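Omega transaminase (Pseudomonas sp., PDB 5LHA) catalyses the transfer of an amino group from an amine donor to a carbonyl acceptor by means of a pyridoxal phosphate cofactor, here in its pyridoxamine form. Local coordinates at residues A[150-155]-A[184-189]; A[188-193]-A[241-246]; A[205-210]-A[247-252]; A[285-290]-A[308-313]. One frame throughout, in Å; residues are numbered along the deposited sequence.

How the contacts relate
Contacts 1, 2 and 3 lie on one side of the chain's centre, contact 4 further along the same large sheet. Contact 1 pairs two of its strands; contact 2 joins the loops that follow strands 184-187 and 225-230, meeting contact 1 where L153 CD2 lies 3.4 Å from Y246 OH. Contact 3 packs the helices beyond those loops, its centre about 9 Å from that of contact 2. R251 carries the line on to contact 4, with NH2 2.9 Å from D287 OD2 in a salt bridge. The pyridoxamine phosphate is about 11 to 14 Å from the nearest side chains of all four, so they lie outside the first shell of the pocket, which includes D264 and K293.

Contact 1: A[150-155]-A[184-189]; sequences FLSLRN and CHLLDT
F150 to L153 pair in parallel with C184 to L187 where the large sheet reaches its outermost strand within this chain. The backbone bonds zigzag: F150 O accepts from H185 N at 3.0 Å, S152 N gives to H185 O, S152 O takes L187 N, and R154 N reaches L187 O at 2.7 Å. On one face, L151 and L187 pack their apolar branches on L213 of helix 202-220, and L153 CD2 rests on L187 CB at 3.8 Å. On the other, S152 OG sits between the backbone N and the carbonyl carbon (chi1 67°), in short contact with L186 CD2 at 3.1 Å; serine suits the place because OG bonds V167 O and a water. L186 also touches L219 of a second subunit. Past the strands, R154 and D188 run side by side, NH1 3.6 Å from OD1, a long ion pair of charge alone, while D188 OD2 is held by Q212. This is parallel pairing within a beta-alpha-beta unit of the seven-stranded sheet typical of fold type I PLP-dependent enzymes.

Contact 2: A[188-193]-A[241-246]; sequences DTPWLY and VPPADY
P190 and P242 bring their CA atoms to 5.5 Å where two irregular loops meet, and P190 is the centre of an inverse gamma turn closed by a weak bond from W191 N to T189 O. The turn presents the proline ring to three residues of 241-246. P190 CG stands over the middle of the Y246 ring, 3.5 Å from its centroid and only 6° off the normal, a CH-pi contact in which the two side chains meet at about a right angle. The CB bond of Y246 points toward 188-193, and CG stands anti to the backbone N (chi1 178°). P190 CB touches P243 CD at 3.6 Å and P190 CG touches P242 CB at 3.9 Å, so stiff, apolar rings fill the join without needing polar partners. No direct hydrogen bond crosses it; water does that work. One water gives to D188 O at 2.7 Å and also bonds Y246 OH, and another donates to P190 O and V241 O while accepting from L192 N. Y246 N bonds P243 O as helix 246-256 begins. The arrangement is a proline-on-tyrosine CH-pi contact joining loops of the alpha/beta cofactor domain.

Contact 3: A[205-210]-A[247-252]; sequences LTAHCI and WPRLRE
R249 lies slantwise across I210, its side chain meeting the isoleucine along much of its length. R249 CB touches I210 CG1 at 3.9 Å; the chain then bends at chi3 (57°), and one face of the guanidinium covers I210 CG1, with NH2 3.6 Å from I210 CG2. An arginine suits this partly exposed place because its long stem and flat end can lie on apolar groups. On the way, R249 CD passes T206 CG2 at 4.0 Å, and NH1 reaches A207 CB at 4.1 Å, where a small residue leaves room. T206 OG1, for its part, bonds D245 OD1 and P202 O. I210 CD1 also touches R249 O at 3.7 Å and L250 CD1 at 4.4 Å. An alanine in place of R249 would probably take the guanidinium off I210 CG2 and the CD contact from T206 CG2, while the CB contacts with I210 stay. The axes of the two short segments approach to 10.4 Å at 24°, nearly parallel neighbours in a helical layer over the sheet of an alpha/beta domain.

Contact 4: A[285-290]-A[308-313]; sequences APDILC and NQRIAD
D287 and N308 meet at a helix N-cap, where strand 303-308 of the large sheet turns into helix 309-316 beside the start of strand 288-291. Among the hydrogen bonds, N308 serves both parts: OD1 accepts from I311 N at 3.1 Å and 170°, capping the helix, and ND2 gives to D287 OD1 at 3.2 Å. With chi1 at 61°, CG sits between the backbone N and the carbonyl carbon, 3.3 Å from D287 O, and asparagine suits the place because one amide supplies acceptor and donor together. N308 N adds a weak bond to D287 O. An alanine here would probably leave I311 N without its cap and D287 OD1 without its amide donor. In the charged group, D287 OD1 also forms a salt bridge with R310 NH1 at 3.4 Å, the guanidinium standing 88° from the carboxylate plane. D287 OD2 has R251 and L261 N as partners, so the negative charge of this buried carboxylate is probably offset, and R310 gives its other groups to G258 O and Y138 OH. The apolar part belongs to I311, whose CD1 extends from the helix onto the strand: it lies 3.8 Å from D287 CB and, meeting I288 at about a right angle, 3.5 Å from I288 CG1.

Contact 1: A[150-155]-A[184-189]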
loop_
_atom_site.group_PDB
_atom_site.type_symbol
_atom_site.label_atom_id
_atom_site.label_comp_id
_atom_site.label_asym_id
_atom_site.label_seq_id
_atom_site.Cartn_x
_atom_site.Cartn_y
_atom_site.Cartn_z
ATOM N N PHE A 150 3.810 -11.457 -3.794
ATOM C CA PHE A 150 3.646 -12.820 -3.302
ATOM C C PHE A 150 2.389 -13.433 -3.910
ATOM O O PHE A 150 1.370 -12.755 -4.052
ATOM C CB PHE A 150 3.534 -12.869 -1.760
ATOM C CG PHE A 150 4.746 -12.337 -1.015
ATOM C CD1 PHE A 150 5.993 -12.904 -1.184
ATOM C CD2 PHE A 150 4.612 -11.306 -0.095
ATOM C CE1 PHE A 150 7.097 -12.421 -0.476
ATOM C CE2 PHE A 150 5.703 -10.828 0.612
ATOM C CZ PHE A 150 6.950 -11.388 0.419
ATOM N N LEU A 151 2.455 -14.715 -4.262
ATOM C CA LEU A 151 1.290 -15.466 -4.706
ATOM C C LEU A 151 0.887 -16.486 -3.646
ATOM O O LEU A 151 1.738 -17.066 -2.970
ATOM C CB LEU A 151 1.567 -16.201 -6.025
ATOM C CG LEU A 151 2.047 -15.392 -7.237
ATOM C CD1 LEU A 151 2.326 -16.290 -8.450
ATOM C CD2 LEU A 151 1.065 -14.294 -7.613
ATOM N N SER A 152 -0.417 -16.731 -3.533
ATOM C CA SER A 152 -0.914 -17.790 -2.663
ATOM C C SER A 152 -2.238 -18.279 -3.237
ATOM O O SER A 152 -2.736 -17.753 -4.241
ATOM C CB SER A 152 -1.042 -17.332 -1.196
ATOM O OG SER A 152 -2.046 -16.341 -0.998
ATOM N N LEU A 153 -2.790 -19.306 -2.597
ATOM C CA LEU A 153 -3.939 -20.044 -3.089
ATOM C C LEU A 153 -5.178 -19.726 -2.265
ATOM O O LEU A 153 -5.095 -19.427 -1.070
ATOM C CB LEU A 153 -3.677 -21.555 -3.038
ATOM C CG LEU A 153 -2.410 -22.072 -3.731
ATOM C CD1 LEU A 153 -2.283 -23.584 -3.578
ATOM C CD2 LEU A 153 -2.439 -21.693 -5.194
ATOM N N ARG A 154 -6.330 -19.809 -2.921
ATOM C CA ARG A 154 -7.595 -19.712 -2.217
ATOM C C ARG A 154 -7.676 -20.790 -1.150
ATOM O O ARG A 154 -7.139 -21.890 -1.311
ATOM C CB ARG A 154 -8.759 -19.853 -3.191
ATOM C CG ARG A 154 -9.158 -18.550 -3.847
ATOM C CD ARG A 154 -10.295 -18.758 -4.831
ATOM N NE ARG A 154 -11.167 -17.593 -4.905
ATOM C CZ ARG A 154 -11.002 -16.588 -5.755
ATOM N NH1 ARG A 154 -9.989 -16.601 -6.612
ATOM N NH2 ARG A 154 -11.856 -15.569 -5.744
ATOM N N ASN A 155 -8.335 -20.448 -0.040
ATOM C CA ASN A 155 -8.500 -21.334 1.113
ATOM C C ASN A 155 -7.170 -21.659 1.783
ATOM O O ASN A 155 -7.117 -22.498 2.688
ATOM C CB ASN A 155 -9.261 -22.607 0.721
ATOM C CG ASN A 155 -10.749 -22.352 0.530
ATOM O OD1 ASN A 155 -11.158 -21.558 -0.318
ATOM N ND2 ASN A 155 -11.567 -23.025 1.330
ATOM N N CYS A 184 -0.314 -8.721 -2.974
ATOM C CA CYS A 184 -0.507 -10.141 -2.711
ATOM C C CYS A 184 -1.652 -10.655 -3.571
ATOM O O CYS A 184 -2.737 -10.066 -3.575
ATOM C CB CYS A 184 -0.786 -10.367 -1.230
ATOM S SG CYS A 184 0.571 -9.760 -0.232
ATOM N N HIS A 185 -1.423 -11.763 -4.280
ATOM C CA HIS A 185 -2.359 -12.206 -5.305
ATOM C C HIS A 185 -2.753 -13.663 -5.116
ATOM O O HIS A 185 -1.901 -14.521 -4.875
ATOM C CB HIS A 185 -1.765 -11.986 -6.701
ATOM C CG HIS A 185 -1.518 -10.543 -7.022
ATOM N ND1 HIS A 185 -0.345 -9.893 -6.698
ATOM C CD2 HIS A 185 -2.312 -9.614 -7.608
ATOM C CE1 HIS A 185 -0.417 -8.634 -7.092
ATOM N NE2 HIS A 185 -1.601 -8.438 -7.646
ATOM N N LEU A 186 -4.051 -13.936 -5.244
ATOM C CA LEU A 186 -4.592 -15.265 -4.997
ATOM C C LEU A 186 -4.782 -16.045 -6.291
ATOM O O LEU A 186 -5.177 -15.491 -7.321
ATOM C CB LEU A 186 -5.928 -15.195 -4.256
ATOM C CG LEU A 186 -5.850 -14.989 -2.750
ATOM C CD1 LEU A 186 -7.241 -15.082 -2.150
ATOM C CD2 LEU A 186 -4.943 -16.009 -2.140
ATOM N N LEU A 187 -4.512 -17.341 -6.216
ATOM C CA LEU A 187 -4.763 -18.288 -7.286
ATOM C C LEU A 187 -5.841 -19.254 -6.815
ATOM O O LEU A 187 -6.016 -19.463 -5.617
ATOM C CB LEU A 187 -3.479 -19.046 -7.641
ATOM C CG LEU A 187 -2.275 -18.142 -7.905
ATOM C CD1 LEU A 187 -0.982 -18.907 -7.798
ATOM C CD2 LEU A 187 -2.403 -17.522 -9.287
ATOM N N ASP A 188 -6.576 -19.834 -7.757
ATOM C CA ASP A 188 -7.580 -20.817 -7.381
ATOM C C ASP A 188 -6.911 -22.084 -6.866
ATOM O O ASP A 188 -5.773 -22.400 -7.216
ATOM C CB ASP A 188 -8.502 -21.141 -8.562
ATOM C CG ASP A 188 -9.609 -20.115 -8.737
ATOM O OD1 ASP A 188 -10.460 -20.000 -7.828
ATOM O OD2 ASP A 188 -9.643 -19.431 -9.782
ATOM N N THR A 189 -7.590 -22.762 -6.020
ATOM C CA THR A 189 -6.932 -23.965 -5.531
ATOM C C THR A 189 -7.428 -25.191 -6.293
ATOM O O THR A 189 -8.595 -25.240 -6.699
ATOM C CB THR A 189 -7.181 -24.154 -4.032
ATOM O OG1 THR A 189 -6.603 -25.389 -3.598
ATOM C CG2 THR A 189 -8.675 -24.160 -3.719
HETATM O O HOH W 1 -1.917 -13.686 -1.707
#

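Contact 2: A[188-193]-A[241-246]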
loop_
_atom_site.group_PDB
_atom_site.type_symbol
_atom_site.label_atom_id
_atom_site.label_comp_id
_atom_site.label_asym_id
_atom_site.label_seq_id
_atom_site.Cartn_x
_atom_site.Cartn_y
_atom_site.Cartn_z
ATOM N N ASP A 188 -6.576 -19.834 -7.757
ATOM C CA ASP A 188 -7.580 -20.817 -7.381
ATOM C C ASP A 188 -6.911 -22.084 -6.866
ATOM O O ASP A 188 -5.773 -22.400 -7.216
ATOM C CB ASP A 188 -8.502 -21.141 -8.562
ATOM C CG ASP A 188 -9.609 -20.115 -8.737
ATOM O OD1 ASP A 188 -10.460 -20.000 -7.828
ATOM O OD2 ASP A 188 -9.643 -19.431 -9.782
ATOM N N THR A 189 -7.590 -22.762 -6.020
ATOM C CA THR A 189 -6.932 -23.965 -5.531
ATOM C C THR A 189 -7.428 -25.191 -6.293
ATOM O O THR A 189 -8.595 -25.240 -6.699
ATOM C CB THR A 189 -7.181 -24.154 -4.032
ATOM O OG1 THR A 189 -6.603 -25.389 -3.598
ATOM C CG2 THR A 189 -8.675 -24.160 -3.719
ATOM N N PRO A 190 -6.573 -26.190 -6.542
ATOM C CA PRO A 190 -7.039 -27.393 -7.248
ATOM C C PRO A 190 -7.907 -28.280 -6.362
ATOM O O PRO A 190 -7.469 -29.318 -5.849
ATOM C CB PRO A 190 -5.732 -28.073 -7.670
ATOM C CG PRO A 190 -4.752 -27.627 -6.658
ATOM C CD PRO A 190 -5.119 -26.218 -6.311
ATOM N N TRP A 191 -9.156 -27.840 -6.184
ATOM C CA TRP A 191 -10.134 -28.424 -5.269
ATOM C C TRP A 191 -11.201 -29.113 -6.108
ATOM O O TRP A 191 -11.951 -28.450 -6.832
ATOM C CB TRP A 191 -10.744 -27.336 -4.386
ATOM C CG TRP A 191 -11.640 -27.812 -3.259
ATOM C CD1 TRP A 191 -11.805 -29.095 -2.811
ATOM C CD2 TRP A 191 -12.490 -26.994 -2.447
ATOM N NE1 TRP A 191 -12.703 -29.122 -1.767
ATOM C CE2 TRP A 191 -13.139 -27.848 -1.525
ATOM C CE3 TRP A 191 -12.767 -25.624 -2.409
ATOM C CZ2 TRP A 191 -14.047 -27.372 -0.579
ATOM C CZ3 TRP A 191 -13.669 -25.153 -1.469
ATOM C CH2 TRP A 191 -14.296 -26.025 -0.563
ATOM N N LEU A 192 -11.239 -30.445 -6.051
ATOM C CA LEU A 192 -12.146 -31.192 -6.919
ATOM C C LEU A 192 -13.608 -30.967 -6.538
ATOM O O LEU A 192 -14.479 -30.880 -7.414
ATOM C CB LEU A 192 -11.811 -32.683 -6.847
ATOM C CG LEU A 192 -10.542 -33.189 -7.523
ATOM C CD1 LEU A 192 -9.977 -34.365 -6.731
ATOM C CD2 LEU A 192 -10.861 -33.599 -8.945
ATOM N N TYR A 193 -13.892 -30.827 -5.241
ATOM C CA TYR A 193 -15.278 -30.717 -4.804
ATOM C C TYR A 193 -15.895 -29.378 -5.214
ATOM O O TYR A 193 -17.076 -29.325 -5.575
ATOM C CB TYR A 193 -15.372 -30.941 -3.290
ATOM C CG TYR A 193 -16.767 -31.315 -2.840
ATOM C CD1 TYR A 193 -17.372 -32.489 -3.291
ATOM C CD2 TYR A 193 -17.498 -30.482 -2.001
ATOM C CE1 TYR A 193 -18.658 -32.828 -2.901
ATOM C CE2 TYR A 193 -18.785 -30.818 -1.602
ATOM C CZ TYR A 193 -19.361 -31.990 -2.056
ATOM O OH TYR A 193 -20.643 -32.321 -1.671
ATOM N N VAL A 241 -6.887 -31.844 -0.655
ATOM C CA VAL A 241 -5.752 -32.624 -1.158
ATOM C C VAL A 241 -5.618 -32.309 -2.649
ATOM O O VAL A 241 -6.522 -32.655 -3.425
ATOM C CB VAL A 241 -5.965 -34.126 -0.929
ATOM C CG1 VAL A 241 -4.710 -34.906 -1.320
ATOM C CG2 VAL A 241 -6.347 -34.413 0.514
ATOM N N PRO A 242 -4.535 -31.660 -3.078
ATOM C CA PRO A 242 -4.384 -31.353 -4.498
ATOM C C PRO A 242 -4.150 -32.628 -5.284
ATOM O O PRO A 242 -3.742 -33.651 -4.711
ATOM C CB PRO A 242 -3.150 -30.439 -4.533
ATOM C CG PRO A 242 -2.371 -30.851 -3.357
ATOM C CD PRO A 242 -3.383 -31.188 -2.295
ATOM N N PRO A 243 -4.431 -32.617 -6.585
ATOM C CA PRO A 243 -4.036 -33.744 -7.437
ATOM C C PRO A 243 -2.526 -33.961 -7.427
ATOM O O PRO A 243 -1.734 -33.067 -7.115
ATOM C CB PRO A 243 -4.538 -33.331 -8.825
ATOM C CG PRO A 243 -5.638 -32.354 -8.552
ATOM C CD PRO A 243 -5.212 -31.609 -7.322
ATOM N N ALA A 244 -2.134 -35.191 -7.761
ATOM C CA ALA A 244 -0.752 -35.611 -7.572
ATOM C C ALA A 244 0.220 -34.852 -8.463
ATOM O O ALA A 244 1.391 -34.687 -8.098
ATOM C CB ALA A 244 -0.628 -37.105 -7.830
ATOM N N ASP A 245 -0.216 -34.425 -9.642
ATOM C CA ASP A 245 0.658 -33.696 -10.549
ATOM C C ASP A 245 0.656 -32.187 -10.313
ATOM O O ASP A 245 1.389 -31.470 -11.000
ATOM C CB ASP A 245 0.279 -34.008 -12.001
ATOM C CG ASP A 245 -1.203 -33.839 -12.265
ATOM O OD1 ASP A 245 -1.985 -33.832 -11.290
ATOM O OD2 ASP A 245 -1.587 -33.705 -13.446
ATOM N N TYR A 246 -0.148 -31.681 -9.374
ATOM C CA TYR A 246 -0.222 -30.235 -9.178
ATOM C C TYR A 246 1.083 -29.656 -8.633
ATOM O O TYR A 246 1.614 -28.682 -9.181
ATOM C CB TYR A 246 -1.389 -29.875 -8.261
ATOM C CG TYR A 246 -1.467 -28.385 -7.991
ATOM C CD1 TYR A 246 -1.840 -27.499 -8.996
ATOM C CD2 TYR A 246 -1.170 -27.866 -6.736
ATOM C CE1 TYR A 246 -1.913 -26.137 -8.761
ATOM C CE2 TYR A 246 -1.246 -26.505 -6.491
ATOM C CZ TYR A 246 -1.619 -25.648 -7.507
ATOM O OH TYR A 246 -1.693 -24.294 -7.265
HETATM O O HOH W 2 -3.609 -22.913 -8.670
HETATM O O HOH W 3 -8.682 -31.777 -4.782
#

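Contact 3: A[205-210]-A[247-252]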
loop_
_atom_site.group_PDB
_atom_site.type_symbol
_atom_site.label_atom_id
_atom_site.label_comp_id
_atom_site.label_asym_id
_atom_site.label_seq_id
_atom_site.Cartn_x
_atom_site.Cartn_y
_atom_site.Cartn_z
ATOM N N LEU A 205 -8.047 -30.697 -13.859
ATOM C CA LEU A 205 -8.119 -29.632 -12.859
ATOM C C LEU A 205 -6.747 -29.023 -12.591
ATOM O O LEU A 205 -6.627 -27.807 -12.402
ATOM C CB LEU A 205 -8.737 -30.165 -11.562
ATOM C CG LEU A 205 -8.976 -29.172 -10.420
ATOM C CD1 LEU A 205 -9.904 -28.029 -10.833
ATOM C CD2 LEU A 205 -9.546 -29.899 -9.232
ATOM N N THR A 206 -5.714 -29.858 -12.498
ATOM C CA THR A 206 -4.356 -29.340 -12.387
ATOM C C THR A 206 -4.011 -28.436 -13.560
ATOM O O THR A 206 -3.431 -27.360 -13.373
ATOM C CB THR A 206 -3.361 -30.494 -12.302
ATOM O OG1 THR A 206 -3.568 -31.213 -11.082
ATOM C CG2 THR A 206 -1.921 -29.985 -12.362
ATOM N N ALA A 207 -4.376 -28.859 -14.777
ATOM C CA ALA A 207 -4.038 -28.101 -15.979
ATOM C C ALA A 207 -4.719 -26.734 -15.999
ATOM O O ALA A 207 -4.102 -25.732 -16.382
ATOM C CB ALA A 207 -4.411 -28.910 -17.221
ATOM N N HIS A 208 -5.996 -26.680 -15.610
ATOM C CA HIS A 208 -6.694 -25.404 -15.486
ATOM C C HIS A 208 -5.958 -24.480 -14.520
ATOM O O HIS A 208 -5.772 -23.287 -14.795
ATOM C CB HIS A 208 -8.133 -25.635 -15.017
ATOM C CG HIS A 208 -9.044 -26.165 -16.080
ATOM N ND1 HIS A 208 -9.213 -25.548 -17.300
ATOM C CD2 HIS A 208 -9.839 -27.262 -16.098
ATOM C CE1 HIS A 208 -10.074 -26.243 -18.024
ATOM N NE2 HIS A 208 -10.466 -27.290 -17.319
ATOM N N CYS A 209 -5.533 -25.021 -13.372
ATOM C CA CYS A 209 -4.937 -24.186 -12.337
ATOM C C CYS A 209 -3.574 -23.663 -12.778
ATOM O O CYS A 209 -3.276 -22.472 -12.619
ATOM C CB CYS A 209 -4.813 -24.988 -11.039
ATOM S SG CYS A 209 -6.394 -25.405 -10.257
ATOM N N ILE A 210 -2.751 -24.533 -13.374
ATOM C CA ILE A 210 -1.424 -24.133 -13.843
ATOM C C ILE A 210 -1.525 -23.088 -14.947
ATOM O O ILE A 210 -0.773 -22.104 -14.961
ATOM C CB ILE A 210 -0.643 -25.374 -14.303
ATOM C CG1 ILE A 210 -0.344 -26.247 -13.095
ATOM C CG2 ILE A 210 0.648 -24.981 -14.983
ATOM C CD1 ILE A 210 0.502 -25.532 -12.080
ATOM N N TRP A 247 1.586 -30.197 -7.519
ATOM C CA TRP A 247 2.790 -29.631 -6.916
ATOM C C TRP A 247 4.023 -29.789 -7.806
ATOM O O TRP A 247 4.837 -28.858 -7.876
ATOM C CB TRP A 247 3.039 -30.228 -5.524
ATOM C CG TRP A 247 2.379 -29.410 -4.442
ATOM C CD1 TRP A 247 1.059 -29.433 -4.084
ATOM C CD2 TRP A 247 2.998 -28.407 -3.624
ATOM N NE1 TRP A 247 0.826 -28.523 -3.079
ATOM C CE2 TRP A 247 1.996 -27.879 -2.781
ATOM C CE3 TRP A 247 4.299 -27.911 -3.517
ATOM C CZ2 TRP A 247 2.261 -26.887 -1.837
ATOM C CZ3 TRP A 247 4.560 -26.927 -2.584
ATOM C CH2 TRP A 247 3.545 -26.422 -1.758
ATOM N N PRO A 248 4.211 -30.919 -8.500
ATOM C CA PRO A 248 5.305 -30.969 -9.489
ATOM C C PRO A 248 5.204 -29.909 -10.578
ATOM O O PRO A 248 6.229 -29.345 -10.982
ATOM C CB PRO A 248 5.188 -32.391 -10.055
ATOM C CG PRO A 248 4.627 -33.178 -8.918
ATOM C CD PRO A 248 3.652 -32.265 -8.249
ATOM N N ARG A 249 4.001 -29.623 -11.077
ATOM C CA ARG A 249 3.863 -28.573 -12.080
ATOM C C ARG A 249 3.899 -27.184 -11.465
ATOM O O ARG A 249 4.112 -26.204 -12.187
ATOM C CB ARG A 249 2.574 -28.766 -12.874
ATOM C CG ARG A 249 2.541 -30.056 -13.676
ATOM C CD ARG A 249 1.343 -30.091 -14.602
ATOM N NE ARG A 249 1.335 -28.939 -15.506
ATOM C CZ ARG A 249 0.508 -28.793 -16.537
ATOM N NH1 ARG A 249 -0.395 -29.731 -16.813
ATOM N NH2 ARG A 249 0.584 -27.707 -17.296
ATOM N N LEU A 250 3.681 -27.083 -10.149
ATOM C CA LEU A 250 3.958 -25.845 -9.430
ATOM C C LEU A 250 5.451 -25.546 -9.433
ATOM O O LEU A 250 5.881 -24.451 -9.814
ATOM C CB LEU A 250 3.439 -25.966 -8.001
ATOM C CG LEU A 250 2.935 -24.711 -7.302
ATOM C CD1 LEU A 250 1.868 -24.048 -8.149
ATOM C CD2 LEU A 250 2.391 -25.091 -5.939
ATOM N N ARG A 251 6.256 -26.531 -9.011
ATOM C CA ARG A 251 7.712 -26.418 -9.022
ATOM C C ARG A 251 8.238 -26.012 -10.395
ATOM O O ARG A 251 9.130 -25.163 -10.504
ATOM C CB ARG A 251 8.318 -27.757 -8.589
ATOM C CG ARG A 251 9.852 -27.853 -8.538
ATOM C CD ARG A 251 10.479 -27.068 -7.400
ATOM N NE ARG A 251 10.751 -25.678 -7.743
ATOM C CZ ARG A 251 11.276 -24.803 -6.893
ATOM N NH1 ARG A 251 11.568 -25.178 -5.658
ATOM N NH2 ARG A 251 11.502 -23.557 -7.268
ATOM N N GLU A 252 7.707 -26.621 -11.456
ATOM C CA GLU A 252 8.207 -26.333 -12.794
ATOM C C GLU A 252 7.918 -24.895 -13.195
ATOM O O GLU A 252 8.788 -24.209 -13.745
ATOM C CB GLU A 252 7.571 -27.281 -13.805
ATOM C CG GLU A 252 7.996 -28.720 -13.670
ATOM C CD GLU A 252 7.076 -29.648 -14.434
ATOM O OE1 GLU A 252 6.110 -29.150 -15.061
ATOM O OE2 GLU A 252 7.308 -30.872 -14.396
#

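Contact 4: A[285-290]-A[308-313]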
loop_
_atom_site.group_PDB
_atom_site.type_symbol
_atom_site.label_atom_id
_atom_site.label_comp_id
_atom_site.label_asym_id
_atom_site.label_seq_id
_atom_site.Cartn_x
_atom_site.Cartn_y
_atom_site.Cartn_z
ATOM N N ALA A 285 10.937 -30.541 -4.211
ATOM C CA ALA A 285 11.805 -29.790 -3.320
ATOM C C ALA A 285 11.463 -28.310 -3.420
ATOM O O ALA A 285 11.770 -27.678 -4.444
ATOM C CB ALA A 285 13.272 -30.020 -3.669
ATOM N N PRO A 286 10.817 -27.722 -2.423
ATOM C CA PRO A 286 10.586 -26.275 -2.435
ATOM C C PRO A 286 11.857 -25.523 -2.056
ATOM O O PRO A 286 12.866 -26.105 -1.677
ATOM C CB PRO A 286 9.488 -26.087 -1.388
ATOM C CG PRO A 286 9.699 -27.220 -0.439
ATOM C CD PRO A 286 10.206 -28.378 -1.257
ATOM N N ASP A 287 11.797 -24.199 -2.191
ATOM C CA ASP A 287 12.941 -23.374 -1.822
ATOM C C ASP A 287 12.986 -23.099 -0.323
ATOM O O ASP A 287 14.079 -22.968 0.240
ATOM C CB ASP A 287 12.916 -22.045 -2.597
ATOM C CG ASP A 287 13.083 -22.231 -4.101
ATOM O OD1 ASP A 287 14.228 -22.443 -4.550
ATOM O OD2 ASP A 287 12.079 -22.159 -4.834
ATOM N N ILE A 288 11.825 -23.000 0.334
ATOM C CA ILE A 288 11.713 -22.660 1.752
ATOM C C ILE A 288 10.702 -23.591 2.416
ATOM O O ILE A 288 9.679 -23.935 1.814
ATOM C CB ILE A 288 11.288 -21.185 1.946
ATOM C CG1 ILE A 288 12.311 -20.241 1.313
ATOM C CG2 ILE A 288 11.105 -20.866 3.434
ATOM C CD1 ILE A 288 11.878 -18.801 1.301
ATOM N N LEU A 289 11.002 -24.014 3.649
ATOM C CA LEU A 289 10.084 -24.783 4.491
ATOM C C LEU A 289 9.678 -23.960 5.702
ATOM O O LEU A 289 10.535 -23.347 6.345
ATOM C CB LEU A 289 10.716 -26.084 4.982
ATOM C CG LEU A 289 11.137 -27.088 3.920
ATOM C CD1 LEU A 289 11.804 -28.285 4.595
ATOM C CD2 LEU A 289 9.924 -27.507 3.097
ATOM N N CYS A 290 8.375 -23.951 6.004
ATOM C CA CYS A 290 7.818 -23.377 7.229
ATOM C C CYS A 290 7.291 -24.490 8.136
ATOM O O CYS A 290 6.415 -25.262 7.728
ATOM C CB CYS A 290 6.702 -22.381 6.903
ATOM S SG CYS A 290 7.169 -20.969 5.862
ATOM N N ASN A 308 17.109 -23.059 1.560
ATOM C CA ASN A 308 18.010 -23.934 0.833
ATOM C C ASN A 308 19.325 -23.214 0.533
ATOM O O ASN A 308 19.491 -22.022 0.808
ATOM C CB ASN A 308 17.321 -24.465 -0.430
ATOM C CG ASN A 308 16.922 -23.366 -1.409
ATOM O OD1 ASN A 308 17.240 -22.199 -1.219
ATOM N ND2 ASN A 308 16.200 -23.745 -2.453
ATOM N N GLN A 309 20.276 -23.977 -0.023
ATOM C CA GLN A 309 21.610 -23.454 -0.308
ATOM C C GLN A 309 21.552 -22.274 -1.267
ATOM O O GLN A 309 22.292 -21.299 -1.101
ATOM C CB GLN A 309 22.492 -24.562 -0.886
ATOM C CG GLN A 309 23.994 -24.287 -0.839
ATOM C CD GLN A 309 24.610 -24.500 0.535
ATOM O OE1 GLN A 309 24.516 -25.590 1.105
ATOM N NE2 GLN A 309 25.256 -23.467 1.066
ATOM N N ARG A 310 20.702 -22.358 -2.293
ATOM C CA ARG A 310 20.501 -21.244 -3.216
ATOM C C ARG A 310 20.280 -19.929 -2.471
ATOM O O ARG A 310 21.041 -18.968 -2.633
ATOM C CB ARG A 310 19.314 -21.548 -4.132
ATOM C CG ARG A 310 18.868 -20.380 -4.992
ATOM C CD ARG A 310 17.486 -20.625 -5.575
ATOM N NE ARG A 310 16.953 -19.439 -6.250
ATOM C CZ ARG A 310 15.858 -19.422 -7.010
ATOM N NH1 ARG A 310 15.160 -20.530 -7.218
ATOM N NH2 ARG A 310 15.461 -18.288 -7.570
ATOM N N ILE A 311 19.245 -19.889 -1.630
ATOM C CA ILE A 311 18.900 -18.684 -0.877
ATOM C C ILE A 311 19.997 -18.331 0.122
ATOM O O ILE A 311 20.352 -17.159 0.289
ATOM C CB ILE A 311 17.540 -18.888 -0.180
ATOM C CG1 ILE A 311 16.426 -19.036 -1.214
ATOM C CG2 ILE A 311 17.222 -17.736 0.790
ATOM C CD1 ILE A 311 15.159 -19.679 -0.662
ATOM N N ALA A 312 20.514 -19.330 0.837
ATOM C CA ALA A 312 21.519 -19.076 1.865
ATOM C C ALA A 312 22.761 -18.418 1.271
ATOM O O ALA A 312 23.302 -17.457 1.834
ATOM C CB ALA A 312 21.876 -20.382 2.573
ATOM N N ASP A 313 23.232 -18.945 0.135
ATOM C CA ASP A 313 24.432 -18.429 -0.520
ATOM C C ASP A 313 24.262 -16.978 -0.949
ATOM O O ASP A 313 25.201 -16.180 -0.849
ATOM C CB ASP A 313 24.759 -19.293 -1.733
ATOM C CG ASP A 313 25.286 -20.643 -1.352
ATOM O OD1 ASP A 313 25.701 -20.811 -0.187
ATOM O OD2 ASP A 313 25.253 -21.547 -2.211
#